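Local coordinates for protein HTH-type transcriptional repressor MdtR (Bacillus subtilis, PDB 1S3J) that represses the multidrug resistance operon mdtRP by binding directly to its promoter region, working as a homodimeric transcription regulator of the MarR family, at residues A44-H49 and S55-R60; T36-F41 and T69-R74; E28-Q33 and A110-I115; I81-N86 and R91-S96. All coordinates share one frame; numbering follows the deposited sequence.

Contact 1 of 4, residues A44-H49 and S55-R60; sequences ASLKKH and SEIAER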
loop_
_atom_site.group_PDB
_atom_site.type_symbol
_atom_site.label_atom_id
_atom_site.label_comp_id
_atom_site.label_asym_id
_atom_site.label_seq_id
_atom_site.Cartn_x
_atom_site.Cartn_y
_atom_site.Cartn_z
ATOM N N ALA A 44 14.730 -8.206 -4.131
ATOM C CA ALA A 44 14.210 -8.170 -5.505
ATOM C C ALA A 44 15.086 -7.333 -6.440
ATOM O O ALA A 44 15.369 -7.748 -7.556
ATOM C CB ALA A 44 12.757 -7.640 -5.523
ATOM N N SER A 45 15.504 -6.156 -5.978
ATOM C CA SER A 45 16.510 -5.357 -6.677
ATOM C C SER A 45 17.827 -6.111 -6.942
ATOM O O SER A 45 18.482 -5.861 -7.939
ATOM C CB SER A 45 16.830 -4.080 -5.905
ATOM O OG SER A 45 15.641 -3.351 -5.667
ATOM N N LEU A 46 18.213 -7.008 -6.052
ATOM C CA LEU A 46 19.455 -7.755 -6.218
ATOM C C LEU A 46 19.282 -8.981 -7.129
ATOM O O LEU A 46 20.210 -9.333 -7.841
ATOM C CB LEU A 46 20.048 -8.162 -4.857
ATOM C CG LEU A 46 20.507 -7.011 -3.944
ATOM C CD1 LEU A 46 21.158 -7.606 -2.692
ATOM C CD2 LEU A 46 21.453 -6.045 -4.659
ATOM N N LYS A 47 18.115 -9.622 -7.108
ATOM C CA LYS A 47 17.821 -10.690 -8.068
ATOM C C LYS A 47 17.812 -10.135 -9.504
ATOM O O LYS A 47 18.367 -10.739 -10.415
ATOM C CB LYS A 47 16.479 -11.386 -7.746
ATOM C CG LYS A 47 16.150 -12.617 -8.610
ATOM C CD LYS A 47 17.293 -13.632 -8.595
ATOM C CE LYS A 47 16.984 -14.894 -9.399
ATOM N NZ LYS A 47 16.241 -15.866 -8.565
ATOM N N LYS A 48 17.213 -8.967 -9.683
ATOM C CA LYS A 48 17.113 -8.334 -10.989
ATOM C C LYS A 48 18.472 -7.832 -11.499
ATOM O O LYS A 48 18.885 -8.175 -12.609
ATOM C CB LYS A 48 16.082 -7.190 -10.949
ATOM C CG LYS A 48 16.055 -6.311 -12.207
ATOM C CD LYS A 48 14.693 -5.667 -12.481
ATOM C CE LYS A 48 13.932 -6.409 -13.593
ATOM N NZ LYS A 48 12.455 -6.100 -13.606
ATOM N N HIS A 49 19.173 -7.040 -10.694
ATOM C CA HIS A 49 20.389 -6.373 -11.152
ATOM C C HIS A 49 21.698 -7.115 -10.864
ATOM O O HIS A 49 22.759 -6.667 -11.290
ATOM C CB HIS A 49 20.455 -4.962 -10.570
ATOM C CG HIS A 49 19.492 -4.012 -11.206
ATOM N ND1 HIS A 49 18.145 -4.015 -10.917
ATOM C CD2 HIS A 49 19.677 -3.038 -12.129
ATOM C CE1 HIS A 49 17.538 -3.084 -11.637
ATOM N NE2 HIS A 49 18.447 -2.473 -12.376
ATOM N N SER A 55 24.568 2.985 -2.326
ATOM C CA SER A 55 24.034 4.288 -2.746
ATOM C C SER A 55 22.971 4.186 -3.842
ATOM O O SER A 55 22.128 5.088 -3.984
ATOM C CB SER A 55 25.171 5.213 -3.217
ATOM O OG SER A 55 25.657 4.842 -4.485
ATOM N N GLU A 56 23.022 3.112 -4.629
ATOM C CA GLU A 56 22.053 2.894 -5.689
ATOM C C GLU A 56 20.716 2.469 -5.092
ATOM O O GLU A 56 19.676 2.989 -5.463
ATOM C CB GLU A 56 22.544 1.836 -6.689
ATOM C CG GLU A 56 23.644 2.325 -7.628
ATOM C CD GLU A 56 24.114 1.247 -8.591
ATOM O OE1 GLU A 56 24.458 0.124 -8.145
ATOM O OE2 GLU A 56 24.128 1.517 -9.807
ATOM N N ILE A 57 20.754 1.511 -4.176
ATOM C CA ILE A 57 19.547 1.063 -3.475
ATOM C C ILE A 57 18.923 2.221 -2.708
ATOM O O ILE A 57 17.718 2.410 -2.755
ATOM C CB ILE A 57 19.881 -0.101 -2.526
ATOM C CG1 ILE A 57 20.122 -1.364 -3.345
ATOM C CG2 ILE A 57 18.766 -0.337 -1.523
ATOM C CD1 ILE A 57 20.579 -2.536 -2.529
ATOM N N ALA A 58 19.752 2.994 -2.012
ATOM C CA ALA A 58 19.267 4.134 -1.249
ATOM C C ALA A 58 18.483 5.057 -2.169
ATOM O O ALA A 58 17.398 5.497 -1.827
ATOM C CB ALA A 58 20.421 4.875 -0.602
ATOM N N GLU A 59 19.036 5.297 -3.353
ATOM C CA GLU A 59 18.448 6.171 -4.367
ATOM C C GLU A 59 17.074 5.673 -4.818
ATOM O O GLU A 59 16.110 6.435 -4.804
ATOM C CB GLU A 59 19.396 6.239 -5.569
ATOM C CG GLU A 59 19.287 7.458 -6.463
ATOM C CD GLU A 59 20.440 7.538 -7.466
ATOM O OE1 GLU A 59 21.318 6.633 -7.460
ATOM O OE2 GLU A 59 20.480 8.513 -8.259
ATOM N N ARG A 60 16.995 4.399 -5.209
ATOM C CA ARG A 60 15.738 3.807 -5.676
ATOM C C ARG A 60 14.667 3.803 -4.581
ATOM O O ARG A 60 13.475 3.898 -4.873
ATOM C CB ARG A 60 15.942 2.371 -6.172
ATOM C CG ARG A 60 16.758 2.242 -7.452
ATOM C CD ARG A 60 17.706 1.048 -7.451
ATOM N NE ARG A 60 18.586 1.053 -8.617
ATOM C CZ ARG A 60 18.347 0.415 -9.761
ATOM N NH1 ARG A 60 17.235 -0.302 -9.930
ATOM N NH2 ARG A 60 19.231 0.496 -10.752
#

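Contact 2 of 4, residues T36-F41 and T69-R74; sequences TPAQLF and TLMADR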
loop_
_atom_site.group_PDB
_atom_site.type_symbol
_atom_site.label_atom_id
_atom_site.label_comp_id
_atom_site.label_asym_id
_atom_site.label_seq_id
_atom_site.Cartn_x
_atom_site.Cartn_y
_atom_site.Cartn_z
ATOM N N THR A 36 10.856 -8.190 5.957
ATOM C CA THR A 36 9.958 -7.045 5.886
ATOM C C THR A 36 9.820 -6.604 4.430
ATOM O O THR A 36 10.578 -7.058 3.573
ATOM C CB THR A 36 10.518 -5.875 6.710
ATOM O OG1 THR A 36 11.804 -5.484 6.184
ATOM C CG2 THR A 36 10.738 -6.299 8.198
ATOM N N PRO A 37 8.863 -5.726 4.151
ATOM C CA PRO A 37 8.746 -5.123 2.824
ATOM C C PRO A 37 10.028 -4.468 2.325
ATOM O O PRO A 37 10.287 -4.551 1.135
ATOM C CB PRO A 37 7.659 -4.050 3.018
ATOM C CG PRO A 37 6.823 -4.574 4.107
ATOM C CD PRO A 37 7.778 -5.280 5.050
ATOM N N ALA A 38 10.785 -3.797 3.184
ATOM C CA ALA A 38 11.984 -3.092 2.714
ATOM C C ALA A 38 13.079 -4.106 2.384
ATOM O O ALA A 38 13.803 -3.959 1.397
ATOM C CB ALA A 38 12.475 -2.075 3.754
ATOM N N GLN A 39 13.194 -5.136 3.212
ATOM C CA GLN A 39 14.143 -6.207 2.950
ATOM C C GLN A 39 13.761 -6.932 1.660
ATOM O O GLN A 39 14.644 -7.299 0.873
ATOM C CB GLN A 39 14.205 -7.196 4.121
ATOM C CG GLN A 39 14.921 -6.648 5.360
ATOM C CD GLN A 39 14.734 -7.542 6.572
ATOM O OE1 GLN A 39 14.566 -8.732 6.425
ATOM N NE2 GLN A 39 14.777 -6.970 7.763
ATOM N N LEU A 40 12.454 -7.107 1.427
ATOM C CA LEU A 40 11.967 -7.795 0.225
ATOM C C LEU A 40 12.329 -6.948 -0.991
ATOM O O LEU A 40 12.773 -7.482 -2.005
ATOM C CB LEU A 40 10.454 -8.068 0.270
ATOM C CG LEU A 40 9.901 -8.734 -1.019
ATOM C CD1 LEU A 40 10.451 -10.161 -1.153
ATOM C CD2 LEU A 40 8.367 -8.720 -1.115
ATOM N N PHE A 41 12.191 -5.634 -0.862
ATOM C CA PHE A 41 12.553 -4.739 -1.934
ATOM C C PHE A 41 14.045 -4.851 -2.294
ATOM O O PHE A 41 14.412 -4.761 -3.472
ATOM C CB PHE A 41 12.185 -3.288 -1.598
ATOM C CG PHE A 41 12.454 -2.317 -2.740
ATOM C CD1 PHE A 41 11.430 -1.903 -3.582
ATOM C CD2 PHE A 41 13.740 -1.837 -2.974
ATOM C CE1 PHE A 41 11.688 -1.018 -4.655
ATOM C CE2 PHE A 41 14.009 -0.966 -4.012
ATOM C CZ PHE A 41 12.980 -0.549 -4.861
ATOM N N THR A 69 22.112 0.554 4.911
ATOM C CA THR A 69 23.173 -0.128 5.651
ATOM C C THR A 69 22.579 -0.938 6.782
ATOM O O THR A 69 23.057 -2.038 7.083
ATOM C CB THR A 69 24.175 0.917 6.179
ATOM O OG1 THR A 69 24.968 1.410 5.084
ATOM C CG2 THR A 69 25.177 0.325 7.175
ATOM N N LEU A 70 21.527 -0.417 7.414
ATOM C CA LEU A 70 20.839 -1.182 8.454
ATOM C C LEU A 70 20.033 -2.357 7.870
ATOM O O LEU A 70 19.962 -3.427 8.470
ATOM C CB LEU A 70 19.933 -0.284 9.289
ATOM C CG LEU A 70 19.159 -0.976 10.406
ATOM C CD1 LEU A 70 20.151 -1.589 11.389
ATOM C CD2 LEU A 70 18.218 -0.001 11.116
HETATM N N MSE A 71 19.409 -2.168 6.717
HETATM C CA MSE A 71 18.707 -3.281 6.068
HETATM C C MSE A 71 19.729 -4.367 5.734
HETATM O O MSE A 71 19.513 -5.541 5.994
HETATM C CB MSE A 71 18.039 -2.825 4.781
HETATM C CG MSE A 71 16.798 -1.981 4.983
HETATM SE SE MSE A 71 16.363 -1.066 3.317
HETATM C CE MSE A 71 15.656 0.612 4.094
ATOM N N ALA A 72 20.841 -3.943 5.144
ATOM C CA ALA A 72 21.930 -4.845 4.793
ATOM C C ALA A 72 22.431 -5.613 6.009
ATOM O O ALA A 72 22.664 -6.805 5.906
ATOM C CB ALA A 72 23.063 -4.070 4.145
ATOM N N ASP A 73 22.564 -4.949 7.166
ATOM C CA ASP A 73 23.011 -5.626 8.400
ATOM C C ASP A 73 22.077 -6.777 8.714
ATOM O O ASP A 73 22.519 -7.878 9.004
ATOM C CB ASP A 73 22.978 -4.672 9.611
ATOM C CG ASP A 73 24.149 -3.701 9.652
ATOM O OD1 ASP A 73 25.204 -4.009 9.084
ATOM O OD2 ASP A 73 24.116 -2.607 10.256
ATOM N N ARG A 74 20.771 -6.506 8.670
ATOM C CA ARG A 74 19.760 -7.491 9.034
ATOM C C ARG A 74 19.837 -8.676 8.080
ATOM O O ARG A 74 19.919 -9.810 8.496
ATOM C CB ARG A 74 18.351 -6.875 9.009
ATOM C CG ARG A 74 18.107 -5.779 10.042
ATOM C CD ARG A 74 16.626 -5.336 10.169
ATOM N NE ARG A 74 16.471 -4.160 11.033
ATOM C CZ ARG A 74 16.344 -4.199 12.360
ATOM N NH1 ARG A 74 16.354 -5.351 13.021
ATOM N NH2 ARG A 74 16.210 -3.072 13.037
#

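Contact 3 of 4, residues E28-Q33 and A110-I115; sequences ESMEKQ and AGRKAI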
loop_
_atom_site.group_PDB
_atom_site.type_symbol
_atom_site.label_atom_id
_atom_site.label_comp_id
_atom_site.label_asym_id
_atom_site.label_seq_id
_atom_site.Cartn_x
_atom_site.Cartn_y
_atom_site.Cartn_z
ATOM N N GLU A 28 1.336 -11.198 6.540
ATOM C CA GLU A 28 1.437 -12.333 7.459
ATOM C C GLU A 28 2.395 -13.388 6.885
ATOM O O GLU A 28 3.162 -14.000 7.625
ATOM C CB GLU A 28 0.036 -12.911 7.750
ATOM C CG GLU A 28 -0.020 -14.183 8.592
ATOM C CD GLU A 28 -1.305 -14.978 8.366
ATOM O OE1 GLU A 28 -1.232 -16.234 8.295
ATOM O OE2 GLU A 28 -2.393 -14.356 8.242
ATOM N N SER A 29 2.347 -13.580 5.570
ATOM C CA SER A 29 3.218 -14.527 4.868
ATOM C C SER A 29 4.686 -14.100 4.912
ATOM O O SER A 29 5.584 -14.944 4.977
ATOM C CB SER A 29 2.782 -14.666 3.408
ATOM O OG SER A 29 3.669 -15.498 2.683
HETATM N N MSE A 30 4.915 -12.791 4.859
HETATM C CA MSE A 30 6.252 -12.215 4.925
HETATM C C MSE A 30 6.862 -12.400 6.309
HETATM O O MSE A 30 8.028 -12.774 6.433
HETATM C CB MSE A 30 6.189 -10.714 4.704
HETATM C CG MSE A 30 5.805 -10.276 3.352
HETATM SE SE MSE A 30 6.306 -8.428 3.192
HETATM C CE MSE A 30 8.075 -8.753 2.740
ATOM N N GLU A 31 6.064 -12.082 7.332
ATOM C CA GLU A 31 6.499 -12.120 8.726
ATOM C C GLU A 31 6.971 -13.523 9.098
ATOM O O GLU A 31 7.949 -13.663 9.815
ATOM C CB GLU A 31 5.370 -11.662 9.678
ATOM C CG GLU A 31 5.255 -10.146 9.851
ATOM C CD GLU A 31 4.038 -9.732 10.680
ATOM O OE1 GLU A 31 3.868 -10.258 11.807
ATOM O OE2 GLU A 31 3.249 -8.875 10.211
ATOM N N LYS A 32 6.274 -14.540 8.595
ATOM C CA LYS A 32 6.631 -15.950 8.808
ATOM C C LYS A 32 7.935 -16.326 8.101
ATOM O O LYS A 32 8.694 -17.144 8.608
ATOM C CB LYS A 32 5.480 -16.871 8.338
ATOM C CG LYS A 32 5.743 -18.406 8.400
ATOM C CD LYS A 32 5.916 -18.945 9.843
ATOM C CE LYS A 32 7.407 -19.156 10.241
ATOM N NZ LYS A 32 7.585 -20.049 11.426
ATOM N N GLN A 33 8.192 -15.754 6.927
ATOM C CA GLN A 33 9.476 -15.956 6.257
ATOM C C GLN A 33 10.579 -15.023 6.829
ATOM O O GLN A 33 11.719 -15.086 6.420
ATOM C CB GLN A 33 9.324 -15.795 4.736
ATOM C CG GLN A 33 8.540 -16.921 4.036
ATOM C CD GLN A 33 9.244 -18.283 4.108
ATOM O OE1 GLN A 33 10.422 -18.418 3.722
ATOM N NE2 GLN A 33 8.521 -19.299 4.608
ATOM N N ALA A 110 6.852 -16.841 -4.211
ATOM C CA ALA A 110 5.916 -17.930 -4.469
ATOM C C ALA A 110 4.740 -17.844 -3.515
ATOM O O ALA A 110 3.609 -18.043 -3.927
ATOM C CB ALA A 110 6.613 -19.291 -4.362
ATOM N N GLY A 111 5.007 -17.534 -2.247
ATOM C CA GLY A 111 3.961 -17.254 -1.286
ATOM C C GLY A 111 3.014 -16.149 -1.751
ATOM O O GLY A 111 1.786 -16.295 -1.656
ATOM N N ARG A 112 3.580 -15.045 -2.246
ATOM C CA ARG A 112 2.791 -13.921 -2.768
ATOM C C ARG A 112 1.992 -14.310 -4.013
ATOM O O ARG A 112 0.870 -13.845 -4.205
ATOM C CB ARG A 112 3.676 -12.721 -3.138
ATOM C CG ARG A 112 4.245 -11.947 -1.966
ATOM C CD ARG A 112 5.179 -10.810 -2.401
ATOM N NE ARG A 112 5.148 -9.668 -1.484
ATOM C CZ ARG A 112 4.449 -8.558 -1.657
ATOM N NH1 ARG A 112 3.682 -8.386 -2.724
ATOM N NH2 ARG A 112 4.507 -7.600 -0.749
ATOM N N LYS A 113 2.597 -15.132 -4.865
ATOM C CA LYS A 113 1.982 -15.521 -6.123
ATOM C C LYS A 113 0.765 -16.396 -5.818
ATOM O O LYS A 113 -0.304 -16.170 -6.356
ATOM C CB LYS A 113 2.997 -16.261 -7.012
ATOM C CG LYS A 113 2.406 -17.012 -8.204
ATOM C CD LYS A 113 3.476 -17.803 -8.983
ATOM C CE LYS A 113 2.973 -18.195 -10.373
ATOM N NZ LYS A 113 1.482 -18.359 -10.413
ATOM N N ALA A 114 0.942 -17.361 -4.920
ATOM C CA ALA A 114 -0.102 -18.286 -4.550
ATOM C C ALA A 114 -1.302 -17.571 -3.947
ATOM O O ALA A 114 -2.434 -17.963 -4.204
ATOM C CB ALA A 114 0.441 -19.336 -3.587
ATOM N N ILE A 115 -1.064 -16.530 -3.153
ATOM C CA ILE A 115 -2.164 -15.703 -2.630
ATOM C C ILE A 115 -2.932 -14.978 -3.749
ATOM O O ILE A 115 -4.158 -15.020 -3.805
ATOM C CB ILE A 115 -1.636 -14.677 -1.605
ATOM C CG1 ILE A 115 -1.393 -15.365 -0.262
ATOM C CG2 ILE A 115 -2.622 -13.515 -1.424
ATOM C CD1 ILE A 115 -0.532 -14.577 0.718
#

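Contact 4 of 4, residues I81-N86 and R91-S96; sequences IARTHN and RVIDLS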
loop_
_atom_site.group_PDB
_atom_site.type_symbol
_atom_site.label_atom_id
_atom_site.label_comp_id
_atom_site.label_asym_id
_atom_site.label_seq_id
_atom_site.Cartn_x
_atom_site.Cartn_y
_atom_site.Cartn_z
ATOM N N ILE A 81 22.398 -11.891 2.095
ATOM C CA ILE A 81 23.212 -11.089 1.212
ATOM C C ILE A 81 24.665 -11.105 1.678
ATOM O O ILE A 81 24.953 -11.457 2.825
ATOM C CB ILE A 81 22.723 -9.632 1.184
ATOM C CG1 ILE A 81 22.982 -8.962 2.527
ATOM C CG2 ILE A 81 21.246 -9.563 0.774
ATOM C CD1 ILE A 81 22.859 -7.498 2.466
ATOM N N ALA A 82 25.552 -10.677 0.789
ATOM C CA ALA A 82 26.953 -10.443 1.121
ATOM C C ALA A 82 27.323 -9.035 0.694
ATOM O O ALA A 82 26.784 -8.516 -0.289
ATOM C CB ALA A 82 27.848 -11.474 0.429
ATOM N N ARG A 83 28.205 -8.410 1.461
ATOM C CA ARG A 83 28.811 -7.166 1.070
ATOM C C ARG A 83 30.207 -7.431 0.547
ATOM O O ARG A 83 30.923 -8.252 1.092
ATOM C CB ARG A 83 28.926 -6.203 2.250
ATOM C CG ARG A 83 27.631 -5.824 2.894
ATOM C CD ARG A 83 27.752 -4.657 3.818
ATOM N NE ARG A 83 27.065 -4.917 5.075
ATOM C CZ ARG A 83 26.297 -4.045 5.707
ATOM N NH1 ARG A 83 26.109 -2.814 5.226
ATOM N NH2 ARG A 83 25.708 -4.402 6.831
ATOM N N THR A 84 30.579 -6.711 -0.506
ATOM C CA THR A 84 31.921 -6.750 -1.095
ATOM C C THR A 84 32.357 -5.321 -1.473
ATOM O O THR A 84 31.530 -4.408 -1.593
ATOM C CB THR A 84 31.956 -7.696 -2.327
ATOM O OG1 THR A 84 30.862 -7.433 -3.228
ATOM C CG2 THR A 84 31.742 -9.178 -1.886
ATOM N N HIS A 85 33.663 -5.114 -1.613
ATOM C CA HIS A 85 34.169 -3.836 -2.082
ATOM C C HIS A 85 33.948 -3.747 -3.577
ATOM O O HIS A 85 34.064 -4.745 -4.302
ATOM C CB HIS A 85 35.646 -3.668 -1.751
ATOM C CG HIS A 85 35.933 -3.757 -0.285
ATOM N ND1 HIS A 85 35.435 -2.847 0.623
ATOM C CD2 HIS A 85 36.626 -4.669 0.436
ATOM C CE1 HIS A 85 35.830 -3.181 1.838
ATOM N NE2 HIS A 85 36.558 -4.279 1.751
ATOM N N ASN A 86 33.631 -2.538 -4.016
ATOM C CA ASN A 86 33.422 -2.224 -5.406
ATOM C C ASN A 86 34.774 -2.233 -6.093
ATOM O O ASN A 86 35.759 -1.794 -5.513
ATOM C CB ASN A 86 32.783 -0.841 -5.493
ATOM C CG ASN A 86 32.474 -0.410 -6.907
ATOM O OD1 ASN A 86 33.307 0.194 -7.567
ATOM N ND2 ASN A 86 31.249 -0.672 -7.358
ATOM N N ARG A 91 36.314 1.764 -1.522
ATOM C CA ARG A 91 35.591 2.310 -0.385
ATOM C C ARG A 91 34.084 2.106 -0.478
ATOM O O ARG A 91 33.430 2.127 0.543
ATOM C CB ARG A 91 35.856 3.795 -0.245
ATOM C CG ARG A 91 37.313 4.154 -0.011
ATOM C CD ARG A 91 37.578 5.615 -0.218
ATOM N NE ARG A 91 37.291 6.072 -1.575
ATOM C CZ ARG A 91 37.388 7.339 -1.953
ATOM N NH1 ARG A 91 37.751 8.267 -1.079
ATOM N NH2 ARG A 91 37.118 7.696 -3.200
ATOM N N VAL A 92 33.532 1.950 -1.684
ATOM C CA VAL A 92 32.087 1.808 -1.826
ATOM C C VAL A 92 31.699 0.326 -1.787
ATOM O O VAL A 92 32.435 -0.548 -2.262
ATOM C CB VAL A 92 31.456 2.606 -3.037
ATOM C CG1 VAL A 92 32.340 3.784 -3.486
ATOM C CG2 VAL A 92 31.119 1.725 -4.200
ATOM N N ILE A 93 30.536 0.068 -1.186
ATOM C CA ILE A 93 30.087 -1.283 -0.858
ATOM C C ILE A 93 29.084 -1.757 -1.917
ATOM O O ILE A 93 28.121 -1.060 -2.202
ATOM C CB ILE A 93 29.436 -1.271 0.554
ATOM C CG1 ILE A 93 30.398 -0.680 1.610
ATOM C CG2 ILE A 93 28.941 -2.640 0.941
ATOM C CD1 ILE A 93 31.753 -1.356 1.722
ATOM N N ASP A 94 29.333 -2.921 -2.523
ATOM C CA ASP A 94 28.321 -3.610 -3.338
ATOM C C ASP A 94 27.580 -4.630 -2.505
ATOM O O ASP A 94 28.194 -5.338 -1.698
ATOM C CB ASP A 94 28.929 -4.391 -4.488
ATOM C CG ASP A 94 29.598 -3.520 -5.507
ATOM O OD1 ASP A 94 29.245 -2.327 -5.622
ATOM O OD2 ASP A 94 30.492 -3.975 -6.254
ATOM N N LEU A 95 26.273 -4.739 -2.742
ATOM C CA LEU A 95 25.485 -5.855 -2.237
ATOM C C LEU A 95 25.200 -6.895 -3.317
ATOM O O LEU A 95 25.100 -6.570 -4.489
ATOM C CB LEU A 95 24.160 -5.357 -1.649
ATOM C CG LEU A 95 24.307 -4.330 -0.531
ATOM C CD1 LEU A 95 22.954 -3.820 -0.065
ATOM C CD2 LEU A 95 25.101 -4.931 0.622
ATOM N N SER A 96 25.039 -8.143 -2.900
ATOM C CA SER A 96 24.569 -9.195 -3.785
ATOM C C SER A 96 23.850 -10.287 -3.002
ATOM O O SER A 96 23.964 -10.374 -1.767
ATOM C CB SER A 96 25.741 -9.764 -4.598
ATOM O OG SER A 96 26.785 -10.182 -3.733
HETATM O O HOH W 1 28.089 -8.129 -2.722
HETATM O O HOH W 2 32.000 -5.995 -5.466
#

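Contact 1 of 4, residues A44-H49 and S55-R60
The first torsion of His49 (chi1 -73°) sets CG opposite the carbonyl carbon and sends the imidazole across to Arg60, whose chain, bent at CG (chi2 141°), brings CZ over one face of the ring, near its rim. The pair lies in the winged-helix fold of the MarR family, where helix 37-49 packs against helix 54-61, the first helix of the predicted helix-turn-helix. Arg60 CZ sits 3.8 Å above the plane of the His49 ring. The two planes stand 78° apart, so the groups do not stack flat. Arg60 NH1 makes the nearest approach, 3.3 Å from His49 CE1. Polar, exposed groups suit this end of the contact, and the imidazole is probably neutral beside the guanidinium.

Deeper in, the contact becomes apolar. Leu46 and Ile57 cross at about a right angle and touch through their outermost methyls, CD2 of Leu46 lying 4.2 Å from CD1 of Ile57. Branched aliphatic side chains fit here because both are buried and also reach Leu52 of strand 51-53 and Leu95 of strand 93-97, making a small core between helices and sheet. On the other side of helix 37-49, Lys47 forms salt bridges with Asp102 and Glu106 of helix 99-120. Within helix 54-61, the backbone oxygen of Glu56 lies at the edge of the Arg60 guanidinium, in its plane.

Contact 2 of 4, residues T36-F41 and T69-R74
The carboxamide of Gln39 and the guanidinium of Arg74 lie in planes only 13° apart, yet they do not stack: Gln39 NE2 comes against the aliphatic part of Arg74, 3.4 Å from its CD and 3.8 Å from its CB. This is the packing of helix 37-49 onto helix 65-77, the second helix of the predicted helix-turn-helix and, by its place in the winged-helix fold of MarR proteins, the probable DNA-recognition helix. The two side chains cross at about a right angle. Gln39 is extended beyond CG, which carries its amide to the far helix, and its OE1 accepts a hydrogen bond from Lys78 NZ. A long polar side chain suits this buried position because its tip can reach Lys78, just past the end of helix 65-77.

Beside this pair the contact is apolar. The small methyl of Ala38 is met by the selenium end of selenomethionine Met71, and both residues also touch Met61 of helix 54-61. A chi3 of -146° leaves Met71 SE 4.0 Å and Met71 CE 4.2 Å from Ala38 CB. Farther along helix 37-49, Phe41 packs on Gln20 of the second subunit. Thr36 is the N-cap of this helix: Thr36 OG1 accepts from Gln39 N at 3.3 Å, with an N-H...O angle of 165°.

Contact 3 of 4, residues E28-Q33 and A110-I115
Ser29 lies over the backbone of Gly111, its OG 4.3 Å from the glycine CA, while its CB rests 4.3 Å from CD1 of Ile115 one turn further along the facing helix. Small residues suit this spot: serine adds only a short hydroxyl, and Gly111 has no beta carbon, which would point straight at that hydroxyl and crowd it. The alpha carbons of Ser29 and Gly111 are accordingly the nearest across the contact, at 6.8 Å. The axes of the segments 28-32 and 110-115 run nearly antiparallel, at 158°, and approach to 10.2 Å.

Beside this centre, longer side chains fill in the contact. The selenium of selenomethionine Met30 lies at the edge of the Arg112 guanidinium, close to its plane and 4.4 Å from NH2. A long, unbranched, flexible chain suits the position, since Met30 is buried and also packs on Pro37 and Leu40 of helix 37-49. Arg112 also packs on Met26, on Leu40, where its NE meets CD2, and on Gln12 of the second subunit. Ile115, likewise buried, continues against Glu25 and Met26 of helix 4-32. No hydrogen bond crosses between the segments. Nearby, Gln33 OE1 accepts from Lys104 NZ, a polar tie between the end of helix 4-32 and helix 99-120. As in other MarR proteins, these two helices pair in the helical part that probably mediates dimerisation, and helix 99-120 connects it to the wing.

Contact 4 of 4, residues I81-N86 and R91-S96
Backbone hydrogen bonds hold Ile81-Asn86 to Arg91-Ser96 as the two arms of an antiparallel hairpin, the wing of the winged helix. Ala82 pairs with Ser96 and Thr84 with Asp94 as hydrogen-bonded pairs, the shortest link being Asp94 N to Thr84 O at 2.8 Å; Asn86 N to Val92 O, 2.9 Å, extends the series toward the turn.

Among side chains, Asn86 has CG opposite its backbone N (chi1 -178°), which lets ND2 reach Asp94 OD1 at 3.1 Å. The bond is almost straight (177°) and uses the syn lone pair of the carboxylate, whose plane is 76° from the amide. Asn86 OD1 accepts from Asp89 N, so the amide is gripped at both ends.

Waters line the polar face. One takes hydrogen bonds from Thr84 OG1 and Ser96 OG (2.6 Å) and gives to Ala82 O and Asp94 O; another links Thr84 OG1, His85 O and Asp94 OD2.

Apolar contact occupies the opposite face: Leu95 CD2 meets Arg83 CG at 3.5 Å and Ile81 CD1 at 3.9 Å. That face lies on the helices, Ile81 on Ala72 and Leu75 of helix 65-77, Leu95 on Leu46 and Ile57, while strand 93-97 also pairs with strand 51-53.

In the fold
From the N terminus, helix 4-32 opens the longest loop, which contact 3 closes on helix 99-120 after 76 intervening residues. The other three contacts all fall within that span. Contact 2 joins the start of helix 37-49 to helix 65-77, and inside it contact 1 joins the end of the same helix to helix 54-61. Contact 4, the hairpin 81-86/91-96, follows both in series, so no loops cross. In space, contacts 1 and 4, 2 and 3, and 2 and 4 adjoin, while contact 3 stays apart from 1 and 4. Together they tie the predicted helix-turn-helix and the wing to the helices that probably form the dimerisation region.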